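PDB 1WU2: molybdopterin biosynthesis moeA protein from Pyrococcus horikoshii, which probably takes part in molybdenum cofactor biosynthesis, where MoeA proteins promote the insertion of molybdenum into molybdopterin. Local coordinates for residues Thr46-Pro52 / Thr144-Lys150; Phe53-Val58 / Asn140-Thr144; Pro76-Val81 / Asp127-Leu132; Asn114-Met118 / Val135-Ile141. One frame throughout, in Å; residues are numbered along the deposited sequence.

In the fold
All four contacts belong to the N-terminal region of MoeA and illustrate how one excursion of the chain is closed in stages. Contact 1 joins the outgoing and returning loops at its base, and contact 2, nested within it and sharing T144, continues the pairing as a two-stranded antiparallel sheet at the surface; contacts 1, 3 and 4 are partly buried. Contacts 1 and 2 touch the second subunit. Contact 4 shares N140 and I141 with contact 2 and brings the returning loop against strand 115-118, one end of a six-stranded sheet that also holds contact 3. Contact 3 is regular strand pairing with one apolar face; contact 1 relies on a bulge and charged side chains, contact 4 on turns and an asparagine amide.

Contact 1: Thr46-Pro52 / Thr144-Lys150; sequences TEFDIPP and TGEDVKK
I50 lays its side chain (chi1 m, chi2 t) beside V148, with I50 CD1 3.8 Å from V148 CG2, and the backbones of the same two residues form a single antiparallel hydrogen-bonded bridge, CA to CA 5.4 Å. I50 N donates to V148 O at 3.0 Å. In return I50 O receives two weak bonds, from D147 N at 3.1 Å and V148 N at 3.4 Å. Beyond the cis peptide preceding P51, G145 N reaches P51 O at 3.1 Å; G145 has positive phi, and its CA lies 3.2 Å from I50 O. D49, chi1 m, turns its carboxylate so that OD1 accepts K150 N at 2.9 Å. The extended K150 side chain then folds its amine onto E47, NZ bonding E47 O at 2.7 Å and forming a salt bridge with E47 OE1 at 2.9 Å. D147, chi1 t, instead gives its carboxylate to backbone amides of L366 and S367 of the second subunit. With D147 and V148 both opposite I50, this is a classic beta bulge.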
loop_
_atom_site.group_PDB
_atom_site.type_symbol
_atom_site.label_atom_id
_atom_site.label_comp_id
_atom_site.label_asym_id
_atom_site.label_seq_id
_atom_site.Cartn_x
_atom_site.Cartn_y
_atom_site.Cartn_z
ATOM N N THR A 46 -6.029 12.941 -22.615
ATOM C CA THR A 46 -6.166 14.387 -22.473
ATOM C C THR A 46 -6.674 15.039 -23.761
ATOM O O THR A 46 -6.290 14.639 -24.857
ATOM C CB THR A 46 -4.814 15.019 -22.027
ATOM O OG1 THR A 46 -4.951 16.435 -21.899
ATOM C CG2 THR A 46 -3.720 14.867 -23.082
ATOM N N GLU A 47 -7.550 16.032 -23.616
ATOM C CA GLU A 47 -8.017 16.841 -24.741
ATOM C C GLU A 47 -7.325 18.214 -24.740
ATOM O O GLU A 47 -7.640 19.073 -25.564
ATOM C CB GLU A 47 -9.547 17.015 -24.688
ATOM C CG GLU A 47 -10.355 15.780 -25.084
ATOM C CD GLU A 47 -10.008 15.245 -26.470
ATOM O OE1 GLU A 47 -10.213 15.965 -27.467
ATOM O OE2 GLU A 47 -9.519 14.103 -26.564
ATOM N N PHE A 48 -6.385 18.405 -23.816
ATOM C CA PHE A 48 -5.626 19.646 -23.696
ATOM C C PHE A 48 -4.116 19.390 -23.703
ATOM O O PHE A 48 -3.645 18.394 -23.152
ATOM C CB PHE A 48 -5.998 20.364 -22.393
ATOM C CG PHE A 48 -7.482 20.570 -22.204
ATOM C CD1 PHE A 48 -8.239 19.652 -21.484
ATOM C CD2 PHE A 48 -8.115 21.686 -22.736
ATOM C CE1 PHE A 48 -9.602 19.838 -21.305
ATOM C CE2 PHE A 48 -9.481 21.883 -22.558
ATOM C CZ PHE A 48 -10.225 20.956 -21.840
ATOM N N ASP A 49 -3.373 20.293 -24.344
ATOM C CA ASP A 49 -1.924 20.381 -24.198
ATOM C C ASP A 49 -1.601 21.106 -22.892
ATOM O O ASP A 49 -2.201 22.141 -22.591
ATOM C CB ASP A 49 -1.299 21.184 -25.350
ATOM C CG ASP A 49 -1.397 20.488 -26.687
ATOM O OD1 ASP A 49 -0.720 19.462 -26.880
ATOM O OD2 ASP A 49 -2.100 20.914 -27.624
ATOM N N ILE A 50 -0.657 20.567 -22.127
ATOM C CA ILE A 50 -0.136 21.229 -20.933
ATOM C C ILE A 50 1.392 21.298 -21.048
ATOM O O ILE A 50 2.043 20.258 -21.099
ATOM C CB ILE A 50 -0.539 20.470 -19.649
ATOM C CG1 ILE A 50 -2.066 20.415 -19.515
ATOM C CG2 ILE A 50 0.078 21.150 -18.408
ATOM C CD1 ILE A 50 -2.562 19.449 -18.459
ATOM N N PRO A 51 1.973 22.497 -21.126
ATOM C CA PRO A 51 1.234 23.763 -21.223
ATOM C C PRO A 51 0.579 23.897 -22.599
ATOM O O PRO A 51 0.992 23.197 -23.522
ATOM C CB PRO A 51 2.331 24.816 -21.041
ATOM C CG PRO A 51 3.568 24.152 -21.530
ATOM C CD PRO A 51 3.430 22.706 -21.148
ATOM N N PRO A 52 -0.415 24.768 -22.745
ATOM C CA PRO A 52 -1.134 24.886 -24.020
ATOM C C PRO A 52 -0.340 25.569 -25.147
ATOM O O PRO A 52 -0.744 25.449 -26.306
ATOM C CB PRO A 52 -2.388 25.689 -23.651
ATOM C CG PRO A 52 -2.043 26.428 -22.410
ATOM C CD PRO A 52 -0.926 25.697 -21.725
ATOM N N THR A 144 4.932 23.122 -26.190
ATOM C CA THR A 144 3.535 22.740 -26.048
ATOM C C THR A 144 3.423 21.254 -25.734
ATOM O O THR A 144 3.905 20.413 -26.491
ATOM C CB THR A 144 2.761 23.067 -27.345
ATOM O OG1 THR A 144 2.739 24.484 -27.552
ATOM C CG2 THR A 144 1.283 22.687 -27.232
ATOM N N GLY A 145 2.806 20.945 -24.598
ATOM C CA GLY A 145 2.506 19.576 -24.234
ATOM C C GLY A 145 3.678 18.797 -23.671
ATOM O O GLY A 145 3.642 17.568 -23.653
ATOM N N GLU A 146 4.707 19.497 -23.194
ATOM C CA GLU A 146 5.885 18.834 -22.637
ATOM C C GLU A 146 5.523 18.018 -21.391
ATOM O O GLU A 146 6.152 16.998 -21.111
ATOM C CB GLU A 146 7.011 19.837 -22.339
ATOM C CG GLU A 146 6.694 20.883 -21.271
ATOM C CD GLU A 146 7.939 21.567 -20.726
ATOM O OE1 GLU A 146 7.854 22.189 -19.644
ATOM O OE2 GLU A 146 9.001 21.487 -21.376
ATOM N N ASP A 147 4.513 18.478 -20.653
ATOM C CA ASP A 147 3.928 17.700 -19.566
ATOM C C ASP A 147 3.071 16.565 -20.137
ATOM O O ASP A 147 3.435 15.396 -20.016
ATOM C CB ASP A 147 3.102 18.601 -18.634
ATOM C CG ASP A 147 2.678 17.896 -17.363
ATOM O OD1 ASP A 147 3.068 16.728 -17.170
ATOM O OD2 ASP A 147 1.959 18.429 -16.493
ATOM N N VAL A 148 1.932 16.913 -20.739
ATOM C CA VAL A 148 1.135 15.971 -21.531
ATOM C C VAL A 148 0.685 16.653 -22.821
ATOM O O VAL A 148 0.329 17.828 -22.808
ATOM C CB VAL A 148 -0.105 15.423 -20.757
ATOM C CG1 VAL A 148 0.330 14.663 -19.518
ATOM C CG2 VAL A 148 -1.088 16.536 -20.389
ATOM N N LYS A 149 0.706 15.918 -23.929
ATOM C CA LYS A 149 0.306 16.466 -25.227
ATOM C C LYS A 149 -1.129 16.051 -25.557
ATOM O O LYS A 149 -1.614 15.040 -25.065
ATOM C CB LYS A 149 1.312 16.053 -26.320
ATOM C CG LYS A 149 0.767 15.220 -27.481
ATOM C CD LYS A 149 1.901 14.627 -28.325
ATOM C CE LYS A 149 2.820 15.704 -28.906
ATOM N NZ LYS A 149 4.033 15.926 -28.065
ATOM N N LYS A 150 -1.800 16.840 -26.389
ATOM C CA LYS A 150 -3.201 16.602 -26.725
ATOM C C LYS A 150 -3.360 15.275 -27.460
ATOM O O LYS A 150 -2.604 14.976 -28.377
ATOM C CB LYS A 150 -3.757 17.745 -27.582
ATOM C CG LYS A 150 -5.256 17.659 -27.819
ATOM C CD LYS A 150 -5.845 18.996 -28.248
ATOM C CE LYS A 150 -7.292 18.853 -28.728
ATOM N NZ LYS A 150 -8.091 17.870 -27.927
#

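Contact 2: Phe53-Val58 / Asn140-Thr144; sequences FDRAAV and NIAFT
This is a short antiparallel strand pairing near the surface, a two-stranded sheet made by 55-56 and 141-142 where the outgoing and returning chains run side by side. Their end-to-end directions differ by 166°, and the register sets F53 against T144, D54 against F143, R55 against A142, A56 against I141 and A57 against N140, with CA-CA separations of 4.4 to 5.0 Å. R55 and A142 are the hydrogen-bonded pair: R55 N to A142 O and A142 N to R55 O are both 3.0 Å. A56 and I141 form the next, non-hydrogen-bonded pair, and A57 N continues the pattern onto N140 O at 3.0 Å, although N140 already has left-handed backbone angles (55/39). At the other end a side chain takes over from the backbone. D54, chi1 m, brings OD1 to T144 N and to T144 OG1, 3.0 Å each, while the same oxygen lies at the edge of the F143 ring, 3.6 Å from CD1. R55 and A142 share one face, their CB atoms 4.2 Å apart; the guanidinium leads away to G206 O of the second subunit. A56 and I141 occupy the other face. Around the pair, the backbones of D54 and A56 bond to the loop at G106-I109, I141 packs on I109, and V58 and N140 lie against strand 115-118 at the edge of the larger sheet.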
loop_
_atom_site.group_PDB
_atom_site.type_symbol
_atom_site.label_atom_id
_atom_site.label_comp_id
_atom_site.label_asym_id
_atom_site.label_seq_id
_atom_site.Cartn_x
_atom_site.Cartn_y
_atom_site.Cartn_z
ATOM N N PHE A 53 0.749 26.270 -24.819
ATOM C CA PHE A 53 1.602 26.903 -25.834
ATOM C C PHE A 53 3.089 26.902 -25.453
ATOM O O PHE A 53 3.452 26.573 -24.325
ATOM C CB PHE A 53 1.125 28.333 -26.140
ATOM C CG PHE A 53 0.972 29.206 -24.925
ATOM C CD1 PHE A 53 2.018 30.005 -24.496
ATOM C CD2 PHE A 53 -0.220 29.238 -24.221
ATOM C CE1 PHE A 53 1.882 30.823 -23.381
ATOM C CE2 PHE A 53 -0.363 30.053 -23.099
ATOM C CZ PHE A 53 0.692 30.843 -22.680
ATOM N N ASP A 54 3.940 27.249 -26.420
ATOM C CA ASP A 54 5.383 27.367 -26.190
ATOM C C ASP A 54 5.634 28.555 -25.269
ATOM O O ASP A 54 5.204 29.662 -25.568
ATOM C CB ASP A 54 6.151 27.590 -27.506
ATOM C CG ASP A 54 5.936 26.480 -28.526
ATOM O OD1 ASP A 54 5.597 25.347 -28.136
ATOM O OD2 ASP A 54 6.091 26.654 -29.755
ATOM N N ARG A 55 6.336 28.321 -24.160
ATOM C CA ARG A 55 6.583 29.345 -23.147
ATOM C C ARG A 55 8.069 29.595 -22.959
ATOM O O ARG A 55 8.884 28.696 -23.136
ATOM C CB ARG A 55 6.021 28.900 -21.798
ATOM C CG ARG A 55 4.534 28.582 -21.793
ATOM C CD ARG A 55 3.741 29.415 -20.802
ATOM N NE ARG A 55 2.746 28.642 -20.078
ATOM C CZ ARG A 55 1.945 29.143 -19.144
ATOM N NH1 ARG A 55 2.017 30.432 -18.810
ATOM N NH2 ARG A 55 1.066 28.349 -18.544
ATOM N N ALA A 56 8.415 30.816 -22.570
ATOM C CA ALA A 56 9.766 31.113 -22.121
ATOM C C ALA A 56 9.927 30.523 -20.720
ATOM O O ALA A 56 9.109 30.779 -19.846
ATOM C CB ALA A 56 10.000 32.610 -22.100
ATOM N N ALA A 57 10.969 29.723 -20.522
ATOM C CA ALA A 57 11.253 29.107 -19.224
ATOM C C ALA A 57 12.063 30.040 -18.327
ATOM O O ALA A 57 12.308 29.730 -17.164
ATOM C CB ALA A 57 12.003 27.795 -19.421
ATOM N N VAL A 58 12.473 31.178 -18.879
ATOM C CA VAL A 58 13.313 32.137 -18.177
ATOM C C VAL A 58 13.047 33.563 -18.682
ATOM O O VAL A 58 12.563 33.753 -19.800
ATOM C CB VAL A 58 14.812 31.759 -18.367
ATOM C CG1 VAL A 58 15.315 32.148 -19.762
ATOM C CG2 VAL A 58 15.671 32.373 -17.284
ATOM N N ASN A 140 15.636 26.971 -23.366
ATOM C CA ASN A 140 14.754 27.687 -22.446
ATOM C C ASN A 140 13.342 27.880 -22.991
ATOM O O ASN A 140 12.736 28.936 -22.806
ATOM C CB ASN A 140 15.368 29.038 -22.049
ATOM C CG ASN A 140 16.656 28.884 -21.267
ATOM O OD1 ASN A 140 16.806 27.950 -20.479
ATOM N ND2 ASN A 140 17.592 29.805 -21.474
ATOM N N ILE A 141 12.828 26.859 -23.674
ATOM C CA ILE A 141 11.436 26.847 -24.102
ATOM C C ILE A 141 10.727 25.625 -23.527
ATOM O O ILE A 141 11.102 24.487 -23.812
ATOM C CB ILE A 141 11.315 26.860 -25.640
ATOM C CG1 ILE A 141 11.778 28.210 -26.190
ATOM C CG2 ILE A 141 9.866 26.594 -26.064
ATOM C CD1 ILE A 141 11.870 28.275 -27.699
ATOM N N ALA A 142 9.716 25.879 -22.701
ATOM C CA ALA A 142 8.748 24.861 -22.326
ATOM C C ALA A 142 7.769 24.683 -23.483
ATOM O O ALA A 142 6.795 25.426 -23.609
ATOM C CB ALA A 142 8.014 25.263 -21.051
ATOM N N PHE A 143 8.037 23.698 -24.334
ATOM C CA PHE A 143 7.229 23.471 -25.532
ATOM C C PHE A 143 5.813 23.007 -25.202
ATOM O O PHE A 143 5.534 22.550 -24.095
ATOM C CB PHE A 143 7.907 22.447 -26.449
ATOM C CG PHE A 143 9.053 23.010 -27.237
ATOM C CD1 PHE A 143 8.819 23.818 -28.340
ATOM C CD2 PHE A 143 10.366 22.734 -26.877
ATOM C CE1 PHE A 143 9.877 24.340 -29.077
ATOM C CE2 PHE A 143 11.428 23.253 -27.606
ATOM C CZ PHE A 143 11.182 24.058 -28.708
ATOM N N THR A 144 4.932 23.122 -26.190
ATOM C CA THR A 144 3.535 22.740 -26.048
ATOM C C THR A 144 3.423 21.254 -25.734
ATOM O O THR A 144 3.905 20.413 -26.491
ATOM C CB THR A 144 2.761 23.067 -27.345
ATOM O OG1 THR A 144 2.739 24.484 -27.552
ATOM C CG2 THR A 144 1.283 22.687 -27.232
#

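Contact 3: Pro76-Val81 / Asp127-Leu132; sequences PIELTV and DKIYVL
Strands 77-81 and 128-131 pair antiparallel, their axes 4.9 Å apart at closest approach and their directions 147° apart, a twisted ribbon with alternating faces. I77/V131 and L79/I129 are hydrogen-bonded pairs; E78/Y130 and T80/K128 are non-hydrogen-bonded. L79 N to I129 O and I129 N to L79 O are both 3.2 Å and V81 N to D127 O is 3.1 Å, whereas the two I77-V131 bonds are weak. On the apolar face, I129 (chi1 p, chi2 t) protrudes between L79 and V81: its CG1 meets L79 CB and its CG2 meets V81 CG2, each at 3.9 Å. V131, chi1 p, presses CG1 against I77 CB at 3.8 Å. On the other face Y130, chi1 m, leans across so that CD2 lies 4.1 Å from P76 CB and OH makes a weak hydrogen bond to E78 OE2 at 2.8 Å. E78 OE1 also touches K128 CD at 3.7 Å. Within the six-stranded sheet this pair lies between strands 99-103 and 123-125, and L79, V81 and I129 pack on I63 and Y61 of strand 60-63.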
loop_
_atom_site.group_PDB
_atom_site.type_symbol
_atom_site.label_atom_id
_atom_site.label_comp_id
_atom_site.label_asym_id
_atom_site.label_seq_id
_atom_site.Cartn_x
_atom_site.Cartn_y
_atom_site.Cartn_z
ATOM N N PRO A 76 31.483 38.386 -30.873
ATOM C CA PRO A 76 30.134 38.614 -30.344
ATOM C C PRO A 76 29.125 38.931 -31.447
ATOM O O PRO A 76 29.284 39.929 -32.151
ATOM C CB PRO A 76 30.312 39.819 -29.404
ATOM C CG PRO A 76 31.786 40.069 -29.324
ATOM C CD PRO A 76 32.383 39.512 -30.567
ATOM N N ILE A 77 28.113 38.079 -31.599
ATOM C CA ILE A 77 27.026 38.343 -32.538
ATOM C C ILE A 77 26.113 39.399 -31.920
ATOM O O ILE A 77 25.674 39.255 -30.778
ATOM C CB ILE A 77 26.243 37.039 -32.882
ATOM C CG1 ILE A 77 26.885 36.328 -34.079
ATOM C CG2 ILE A 77 24.770 37.328 -33.198
ATOM C CD1 ILE A 77 28.184 35.631 -33.757
ATOM N N GLU A 78 25.842 40.459 -32.677
ATOM C CA GLU A 78 24.969 41.533 -32.221
ATOM C C GLU A 78 23.543 41.295 -32.711
ATOM O O GLU A 78 23.329 40.955 -33.874
ATOM C CB GLU A 78 25.480 42.885 -32.727
ATOM C CG GLU A 78 24.867 44.084 -32.021
ATOM C CD GLU A 78 25.194 45.397 -32.704
ATOM O OE1 GLU A 78 24.431 45.805 -33.605
ATOM O OE2 GLU A 78 26.211 46.026 -32.339
ATOM N N LEU A 79 22.579 41.457 -31.808
ATOM C CA LEU A 79 21.160 41.441 -32.155
ATOM C C LEU A 79 20.517 42.757 -31.719
ATOM O O LEU A 79 21.066 43.476 -30.887
ATOM C CB LEU A 79 20.447 40.261 -31.488
ATOM C CG LEU A 79 21.073 38.876 -31.680
ATOM C CD1 LEU A 79 20.397 37.861 -30.772
ATOM C CD2 LEU A 79 20.995 38.431 -33.137
ATOM N N THR A 80 19.354 43.067 -32.286
ATOM C CA THR A 80 18.647 44.308 -31.989
ATOM C C THR A 80 17.316 44.003 -31.296
ATOM O O THR A 80 16.534 43.181 -31.769
ATOM C CB THR A 80 18.405 45.114 -33.287
ATOM O OG1 THR A 80 19.609 45.169 -34.066
ATOM C CG2 THR A 80 18.104 46.576 -32.976
ATOM N N VAL A 81 17.079 44.673 -30.171
ATOM C CA VAL A 81 15.857 44.502 -29.393
ATOM C C VAL A 81 14.765 45.436 -29.924
ATOM O O VAL A 81 14.795 46.647 -29.681
ATOM C CB VAL A 81 16.107 44.768 -27.888
ATOM C CG1 VAL A 81 14.846 44.500 -27.064
ATOM C CG2 VAL A 81 17.265 43.912 -27.383
ATOM N N ASP A 127 20.189 49.461 -26.947
ATOM C CA ASP A 127 19.137 48.689 -27.614
ATOM C C ASP A 127 19.706 47.429 -28.280
ATOM O O ASP A 127 19.015 46.756 -29.041
ATOM C CB ASP A 127 18.410 49.559 -28.656
ATOM C CG ASP A 127 17.197 50.288 -28.081
ATOM O OD1 ASP A 127 16.683 51.203 -28.760
ATOM O OD2 ASP A 127 16.685 50.020 -26.970
ATOM N N LYS A 128 20.963 47.111 -27.980
ATOM C CA LYS A 128 21.624 45.936 -28.537
ATOM C C LYS A 128 21.932 44.936 -27.424
ATOM O O LYS A 128 22.148 45.324 -26.275
ATOM C CB LYS A 128 22.925 46.331 -29.249
ATOM C CG LYS A 128 22.883 47.662 -30.004
ATOM C CD LYS A 128 22.114 47.553 -31.315
ATOM C CE LYS A 128 21.834 48.922 -31.927
ATOM N NZ LYS A 128 20.370 49.193 -32.056
ATOM N N ILE A 129 21.925 43.651 -27.773
ATOM C CA ILE A 129 22.419 42.596 -26.886
ATOM C C ILE A 129 23.569 41.854 -27.557
ATOM O O ILE A 129 23.682 41.839 -28.783
ATOM C CB ILE A 129 21.296 41.606 -26.478
ATOM C CG1 ILE A 129 20.572 41.043 -27.704
ATOM C CG2 ILE A 129 20.310 42.282 -25.532
ATOM C CD1 ILE A 129 19.803 39.765 -27.423
ATOM N N TYR A 130 24.422 41.241 -26.743
ATOM C CA TYR A 130 25.596 40.539 -27.249
ATOM C C TYR A 130 25.656 39.119 -26.703
ATOM O O TYR A 130 25.630 38.903 -25.492
ATOM C CB TYR A 130 26.864 41.323 -26.905
ATOM C CG TYR A 130 26.929 42.639 -27.644
ATOM C CD1 TYR A 130 26.364 43.789 -27.105
ATOM C CD2 TYR A 130 27.526 42.725 -28.897
ATOM C CE1 TYR A 130 26.404 44.996 -27.786
ATOM C CE2 TYR A 130 27.573 43.928 -29.588
ATOM C CZ TYR A 130 27.009 45.059 -29.027
ATOM O OH TYR A 130 27.050 46.253 -29.705
ATOM N N VAL A 131 25.726 38.159 -27.620
ATOM C CA VAL A 131 25.758 36.745 -27.274
ATOM C C VAL A 131 27.155 36.190 -27.569
ATOM O O VAL A 131 27.672 36.321 -28.681
ATOM C CB VAL A 131 24.648 35.945 -28.015
ATOM C CG1 VAL A 131 24.654 36.217 -29.516
ATOM C CG2 VAL A 131 24.779 34.455 -27.742
ATOM N N LEU A 132 27.758 35.583 -26.551
ATOM C CA LEU A 132 29.149 35.141 -26.599
ATOM C C LEU A 132 29.284 33.641 -26.872
ATOM O O LEU A 132 30.391 33.151 -27.102
ATOM C CB LEU A 132 29.840 35.487 -25.275
ATOM C CG LEU A 132 29.558 36.891 -24.723
ATOM C CD1 LEU A 132 29.959 37.012 -23.261
ATOM C CD2 LEU A 132 30.275 37.943 -25.555
#

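Contact 4: Asn114-Met118 / Val135-Ile141; sequences NAVIM and VAPGQNI
Three hydrogen bonds bind segment 135-141 to segment 114-118: N114 O accepts G138 N at 2.8 Å, V116 N donates to Q139 O at 3.0 Å, and the side-chain amide of N140 (chi1 m) gives ND2 to V116 O, also at 3.0 Å. A side chain thus supplies the donor after the loop backbone has turned. Two overlapping type II turns, A136-Q139 and G138-I141, create this shape; G138, at 90/11, suits the third position of the first. The Q139 side chain braces that turn, OE1 accepting A136 N at 3.2 Å, while a water links M118 N and Q139 NE2 weakly. Packing follows outward: A115 CB touches V135 CG1 and I117 CD1 touches V135 CG2, both at 3.7 Å; I141 CD1 lies 3.3 Å from N114 O, and V116 CG2 is 4.3 Å from I141 CG1. Selenomethionine M118 brings CG 3.8 Å from N140 ND2. On its other edge strand 115-118 pairs antiparallel with 60-63, where N114 and A115 both face I63 in a classic beta bulge.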
loop_
_atom_site.group_PDB
_atom_site.type_symbol
_atom_site.label_atom_id
_atom_site.label_comp_id
_atom_site.label_asym_id
_atom_site.label_seq_id
_atom_site.Cartn_x
_atom_site.Cartn_y
_atom_site.Cartn_z
ATOM N N ASN A 114 12.821 30.714 -31.996
ATOM C CA ASN A 114 12.892 29.301 -31.626
ATOM C C ASN A 114 13.803 29.045 -30.418
ATOM O O ASN A 114 14.112 27.897 -30.109
ATOM C CB ASN A 114 13.311 28.440 -32.832
ATOM C CG ASN A 114 14.737 28.707 -33.291
ATOM O OD1 ASN A 114 15.368 29.668 -32.868
ATOM N ND2 ASN A 114 15.245 27.851 -34.171
ATOM N N ALA A 115 14.207 30.112 -29.730
ATOM C CA ALA A 115 15.029 29.995 -28.524
ATOM C C ALA A 115 14.941 31.239 -27.639
ATOM O O ALA A 115 14.508 32.299 -28.081
ATOM C CB ALA A 115 16.479 29.723 -28.902
ATOM N N VAL A 116 15.349 31.088 -26.382
ATOM C CA VAL A 116 15.424 32.199 -25.436
ATOM C C VAL A 116 16.744 32.139 -24.660
ATOM O O VAL A 116 17.130 31.088 -24.151
ATOM C CB VAL A 116 14.234 32.200 -24.445
ATOM C CG1 VAL A 116 14.316 33.398 -23.501
ATOM C CG2 VAL A 116 12.901 32.213 -25.195
ATOM N N ILE A 117 17.425 33.280 -24.587
ATOM C CA ILE A 117 18.690 33.406 -23.864
ATOM C C ILE A 117 18.451 34.162 -22.563
ATOM O O ILE A 117 17.770 35.181 -22.550
ATOM C CB ILE A 117 19.773 34.121 -24.734
ATOM C CG1 ILE A 117 21.109 34.223 -23.981
ATOM C CG2 ILE A 117 19.322 35.530 -25.171
ATOM C CD1 ILE A 117 22.076 33.109 -24.282
HETATM N N MSE A 118 19.019 33.654 -21.473
HETATM C CA MSE A 118 18.894 34.289 -20.163
HETATM C C MSE A 118 19.406 35.726 -20.202
HETATM O O MSE A 118 20.398 36.024 -20.869
HETATM C CB MSE A 118 19.683 33.505 -19.119
HETATM C CG MSE A 118 19.182 32.097 -18.893
HETATM SE SE MSE A 118 20.106 31.266 -17.416
HETATM C CE MSE A 118 19.175 32.144 -15.957
ATOM N N VAL A 135 23.615 29.319 -29.026
ATOM C CA VAL A 135 22.354 28.979 -28.390
ATOM C C VAL A 135 21.699 27.850 -29.181
ATOM O O VAL A 135 21.595 27.921 -30.405
ATOM C CB VAL A 135 21.415 30.208 -28.349
ATOM C CG1 VAL A 135 20.042 29.842 -27.788
ATOM C CG2 VAL A 135 22.048 31.325 -27.531
ATOM N N ALA A 136 21.263 26.810 -28.477
ATOM C CA ALA A 136 20.608 25.665 -29.105
ATOM C C ALA A 136 19.167 26.009 -29.487
ATOM O O ALA A 136 18.523 26.797 -28.797
ATOM C CB ALA A 136 20.621 24.474 -28.165
ATOM N N PRO A 137 18.668 25.437 -30.586
ATOM C CA PRO A 137 17.236 25.510 -30.896
ATOM C C PRO A 137 16.400 24.849 -29.800
ATOM O O PRO A 137 16.649 23.700 -29.441
ATOM C CB PRO A 137 17.115 24.734 -32.216
ATOM C CG PRO A 137 18.484 24.742 -32.794
ATOM C CD PRO A 137 19.416 24.716 -31.632
ATOM N N GLY A 138 15.437 25.590 -29.265
ATOM C CA GLY A 138 14.566 25.099 -28.211
ATOM C C GLY A 138 15.112 25.364 -26.820
ATOM O O GLY A 138 14.579 24.845 -25.842
ATOM N N GLN A 139 16.162 26.178 -26.728
ATOM C CA GLN A 139 16.786 26.493 -25.447
ATOM C C GLN A 139 15.850 27.365 -24.618
ATOM O O GLN A 139 15.331 28.364 -25.108
ATOM C CB GLN A 139 18.123 27.210 -25.657
ATOM C CG GLN A 139 18.842 27.592 -24.359
ATOM C CD GLN A 139 20.343 27.784 -24.534
ATOM O OE1 GLN A 139 20.977 27.082 -25.317
ATOM N NE2 GLN A 139 20.911 28.734 -23.800
ATOM N N ASN A 140 15.636 26.971 -23.366
ATOM C CA ASN A 140 14.754 27.687 -22.446
ATOM C C ASN A 140 13.342 27.880 -22.991
ATOM O O ASN A 140 12.736 28.936 -22.806
ATOM C CB ASN A 140 15.368 29.038 -22.049
ATOM C CG ASN A 140 16.656 28.884 -21.267
ATOM O OD1 ASN A 140 16.806 27.950 -20.479
ATOM N ND2 ASN A 140 17.592 29.805 -21.474
ATOM N N ILE A 141 12.828 26.859 -23.674
ATOM C CA ILE A 141 11.436 26.847 -24.102
ATOM C C ILE A 141 10.727 25.625 -23.527
ATOM O O ILE A 141 11.102 24.487 -23.812
ATOM C CB ILE A 141 11.315 26.860 -25.640
ATOM C CG1 ILE A 141 11.778 28.210 -26.190
ATOM C CG2 ILE A 141 9.866 26.594 -26.064
ATOM C CD1 ILE A 141 11.870 28.275 -27.699
HETATM O O HOH W 1 21.014 31.021 -21.536
#